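Local coordinates for HPV18 E7 (Human papillomavirus type 18, PDB 6IWD), which probably drives quiescent host cells into the cell cycle so that the virus can replicate its genome, its zinc-binding C-terminal domain being the part crystallised, at residues B[8-13]-B[21-26]. Residues are numbered along the deposited sequence; the frame is centred on the assembly and turned at random.
Sequences RHTMLC and RIELVV. With PO4 (phosphate ion), chain E.
Glu-23 CG fits the notch between Thr-10 CG2 (3.6 Å) and Leu-12 CD2 (3.7 Å), meeting them about 90° apart. Thr-10 CG2 stands anti to its backbone N (chi1 of OG1 -59°), which brings the methyl to Glu-23 and leaves OG1 beside Val-25 CG2. Leu-12 runs side by side with Glu-23, pointing the same way, and its CD2 also approaches Arg-21 NH2. At the far end of this row Val-25 CG1 abuts Arg-8 CD (3.6 Å), Arg-8 NH2 going on to a salt bridge with Glu-27 OE2. On the other face Cys-13 SG rests on Ile-22 CB at 3.8 Å and also touches Leu-24 CD1; chi1 of 57° sets it between backbone N and carbonyl carbon. Next along, Met-11 CB faces Leu-24 CB at 4.2 Å, and Val-26 CG2 lies beside His-9 CB. Six nearly straight backbone hydrogen bonds tie His-9 to Val-26, Met-11 to Leu-24 and Cys-13 to Ile-22, making an antiparallel hairpin. Arg-21 NH1 and NH2 both grip phosphate O3, with NH1 to O3 at 2.7 Å; the ion, probably from the crystallisation liquor, lies at the guanidinium edge and also bonds the chain of another protein, to which Leu-12 makes backbone hydrogen bonds. Helix 30-41 packs on this second face, His-9 on Leu-33, Met-11 on Phe-36 and Phe-40, Cys-13 on Phe-40. Ile-22 touches zinc ligands Cys-15 and Cys-48, Ile-22 and Leu-24 lie on Phe-46 of strand 45-46, and Val-26 extends the sheet into the second E7 subunit, whose Phe-46 packs on Leu-24 and Val-26.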
ATOM      1  N   ARG B   8      12.551   9.984  -8.645  1.00 27.62           N
ATOM      2  CA  ARG B   8      11.965  11.055  -7.856  1.00 29.58           C
ATOM      3  C   ARG B   8      10.589  11.401  -8.409  1.00 31.11           C
ATOM      4  O   ARG B   8      10.425  11.551  -9.626  1.00 24.25           O
ATOM      5  CB  ARG B   8      12.863  12.291  -7.854  1.00 31.31           C
ATOM      6  CG  ARG B   8      12.152  13.537  -7.364  1.00 34.12           C
ATOM      7  CD  ARG B   8      13.062  14.446  -6.583  1.00 38.74           C
ATOM      8  NE  ARG B   8      14.297  13.782  -6.171  1.00 36.59           N
ATOM      9  CZ  ARG B   8      15.250  14.387  -5.471  1.00 41.06           C
ATOM     10  NH1 ARG B   8      15.089  15.654  -5.109  1.00 43.32           N
ATOM     11  NH2 ARG B   8      16.354  13.732  -5.129  1.00 43.71           N
ATOM     12  N   HIS B   9       9.604  11.511  -7.515  1.00 25.76           N
ATOM     13  CA  HIS B   9       8.243  11.879  -7.876  1.00 26.20           C
ATOM     14  C   HIS B   9       7.731  12.923  -6.898  1.00 31.93           C
ATOM     15  O   HIS B   9       8.129  12.942  -5.730  1.00 25.34           O
ATOM     16  CB  HIS B   9       7.303  10.670  -7.865  1.00 31.01           C
ATOM     17  CG  HIS B   9       7.868   9.461  -8.537  1.00 29.31           C
ATOM     18  ND1 HIS B   9       7.823   9.281  -9.903  1.00 33.37           N
ATOM     19  CD2 HIS B   9       8.490   8.367  -8.033  1.00 32.84           C
ATOM     20  CE1 HIS B   9       8.400   8.132 -10.212  1.00 31.95           C
ATOM     21  NE2 HIS B   9       8.812   7.559  -9.096  1.00 34.10           N
ATOM     22  N   THR B  10       6.844  13.792  -7.372  1.00 25.76           N
ATOM     23  CA  THR B  10       6.205  14.772  -6.505  1.00 28.32           C
ATOM     24  C   THR B  10       4.720  14.460  -6.399  1.00 27.88           C
ATOM     25  O   THR B  10       4.053  14.242  -7.414  1.00 30.06           O
ATOM     26  CB  THR B  10       6.410  16.202  -7.011  1.00 32.67           C
ATOM     27  OG1 THR B  10       7.810  16.483  -7.075  1.00 34.67           O
ATOM     28  CG2 THR B  10       5.759  17.202  -6.052  1.00 34.44           C
ATOM     29  N   MET B  11       4.214  14.426  -5.171  1.00 24.82           N
ATOM     30  CA  MET B  11       2.797  14.219  -4.896  1.00 23.38           C
ATOM     31  C   MET B  11       2.204  15.520  -4.374  1.00 27.49           C
ATOM     32  O   MET B  11       2.619  16.013  -3.321  1.00 27.14           O
ATOM     33  CB  MET B  11       2.592  13.105  -3.873  1.00 28.68           C
ATOM     34  CG  MET B  11       3.045  11.733  -4.328  1.00 31.24           C
ATOM     35  SD  MET B  11       1.841  10.938  -5.408  1.00 33.25           S
ATOM     36  CE  MET B  11       0.369  11.017  -4.388  1.00 26.73           C
ATOM     37  N   LEU B  12       1.232  16.066  -5.099  1.00 21.39           N
ATOM     38  CA  LEU B  12       0.461  17.215  -4.636  1.00 23.72           C
ATOM     39  C   LEU B  12      -0.829  16.737  -3.990  1.00 19.80           C
ATOM     40  O   LEU B  12      -1.547  15.913  -4.559  1.00 20.71           O
ATOM     41  CB  LEU B  12       0.141  18.170  -5.786  1.00 28.21           C
ATOM     42  CG  LEU B  12       1.340  18.952  -6.322  1.00 34.90           C
ATOM     43  CD1 LEU B  12       1.144  19.291  -7.795  1.00 37.51           C
ATOM     44  CD2 LEU B  12       1.521  20.215  -5.487  1.00 42.20           C
ATOM     45  N   CYS B  13      -1.108  17.231  -2.792  1.00 23.71           N
ATOM     46  CA  CYS B  13      -2.339  16.877  -2.104  1.00 21.46           C
ATOM     47  C   CYS B  13      -2.782  18.080  -1.286  1.00 25.99           C
ATOM     48  O   CYS B  13      -2.110  19.115  -1.256  1.00 29.74           O
ATOM     49  CB  CYS B  13      -2.150  15.623  -1.240  1.00 23.22           C
ATOM     50  SG  CYS B  13      -0.823  15.721   0.031  1.00 27.30           S
ATOM     51  N   ARG B  21      -2.316  23.468   0.093  1.00 33.70           N
ATOM     52  CA  ARG B  21      -1.690  22.451  -0.742  1.00 33.98           C
ATOM     53  C   ARG B  21      -0.394  21.957  -0.109  1.00 35.44           C
ATOM     54  O   ARG B  21       0.394  22.738   0.429  1.00 37.47           O
ATOM     55  CB  ARG B  21      -1.408  23.002  -2.141  1.00 40.26           C
ATOM     56  CG  ARG B  21      -2.651  23.370  -2.922  1.00 41.24           C
ATOM     57  CD  ARG B  21      -2.326  24.405  -3.975  1.00 49.33           C
ATOM     58  NE  ARG B  21      -1.408  23.881  -4.979  1.00 50.93           N
ATOM     59  CZ  ARG B  21      -1.773  23.521  -6.206  1.00 54.60           C
ATOM     60  NH1 ARG B  21      -3.044  23.634  -6.575  1.00 52.98           N
ATOM     61  NH2 ARG B  21      -0.872  23.055  -7.065  1.00 49.89           N
ATOM     62  N   ILE B  22      -0.177  20.648  -0.183  1.00 29.95           N
ATOM     63  CA  ILE B  22       1.013  20.011   0.363  1.00 28.10           C
ATOM     64  C   ILE B  22       1.779  19.386  -0.786  1.00 25.02           C
ATOM     65  O   ILE B  22       1.197  18.672  -1.609  1.00 26.65           O
ATOM     66  CB  ILE B  22       0.657  18.949   1.420  1.00 26.64           C
ATOM     67  CG1 ILE B  22      -0.066  19.591   2.600  1.00 27.01           C
ATOM     68  CG2 ILE B  22       1.907  18.193   1.862  1.00 25.74           C
ATOM     69  CD1 ILE B  22      -0.605  18.581   3.593  1.00 29.66           C
ATOM     70  N   GLU B  23       3.077  19.649  -0.839  1.00 25.56           N
ATOM     71  CA  GLU B  23       3.970  19.073  -1.835  1.00 30.62           C
ATOM     72  C   GLU B  23       4.851  18.041  -1.133  1.00 29.69           C
ATOM     73  O   GLU B  23       5.679  18.398  -0.291  1.00 32.92           O
ATOM     74  CB  GLU B  23       4.805  20.167  -2.489  1.00 35.56           C
ATOM     75  CG  GLU B  23       4.923  20.066  -3.997  1.00 46.33           C
ATOM     76  CD  GLU B  23       5.298  21.396  -4.638  1.00 53.68           C
ATOM     77  OE1 GLU B  23       4.573  22.398  -4.418  1.00 51.32           O
ATOM     78  OE2 GLU B  23       6.327  21.440  -5.352  1.00 58.24           O
ATOM     79  N   LEU B  24       4.662  16.766  -1.467  1.00 25.78           N
ATOM     80  CA  LEU B  24       5.495  15.683  -0.955  1.00 26.72           C
ATOM     81  C   LEU B  24       6.412  15.201  -2.067  1.00 26.08           C
ATOM     82  O   LEU B  24       5.958  14.961  -3.191  1.00 27.35           O
ATOM     83  CB  LEU B  24       4.651  14.517  -0.445  1.00 23.01           C
ATOM     84  CG  LEU B  24       3.603  14.814   0.613  1.00 24.94           C
ATOM     85  CD1 LEU B  24       2.772  13.578   0.846  1.00 22.86           C
ATOM     86  CD2 LEU B  24       4.278  15.268   1.896  1.00 25.11           C
ATOM     87  N   VAL B  25       7.694  15.071  -1.759  1.00 23.25           N
ATOM     88  CA  VAL B  25       8.692  14.626  -2.720  1.00 20.72           C
ATOM     89  C   VAL B  25       9.238  13.294  -2.230  1.00 24.74           C
ATOM     90  O   VAL B  25       9.772  13.207  -1.116  1.00 26.10           O
ATOM     91  CB  VAL B  25       9.807  15.667  -2.896  1.00 29.03           C
ATOM     92  CG1 VAL B  25      10.846  15.172  -3.890  1.00 29.37           C
ATOM     93  CG2 VAL B  25       9.201  16.997  -3.344  1.00 31.68           C
ATOM     94  N   VAL B  26       9.078  12.256  -3.041  1.00 20.51           N
ATOM     95  CA  VAL B  26       9.517  10.920  -2.676  1.00 22.54           C
ATOM     96  C   VAL B  26      10.470  10.384  -3.739  1.00 25.56           C
ATOM     97  O   VAL B  26      10.517  10.858  -4.877  1.00 24.51           O
ATOM     98  CB  VAL B  26       8.326   9.952  -2.483  1.00 23.22           C
ATOM     99  CG1 VAL B  26       7.478  10.385  -1.295  1.00 22.64           C
ATOM    100  CG2 VAL B  26       7.478   9.883  -3.745  1.00 25.08           C
TER
HETATM  101  P   PO4 E1203      -4.562  22.987  -9.279  1.00 58.54           P
HETATM  102  O1  PO4 E1203      -5.072  23.760  -8.078  1.00 45.63           O
HETATM  103  O2  PO4 E1203      -4.868  23.706 -10.576  1.00 47.81           O
HETATM  104  O3  PO4 E1203      -3.063  22.837  -9.146  1.00 53.94           O
HETATM  105  O4  PO4 E1203      -5.215  21.619  -9.307  1.00 45.96           O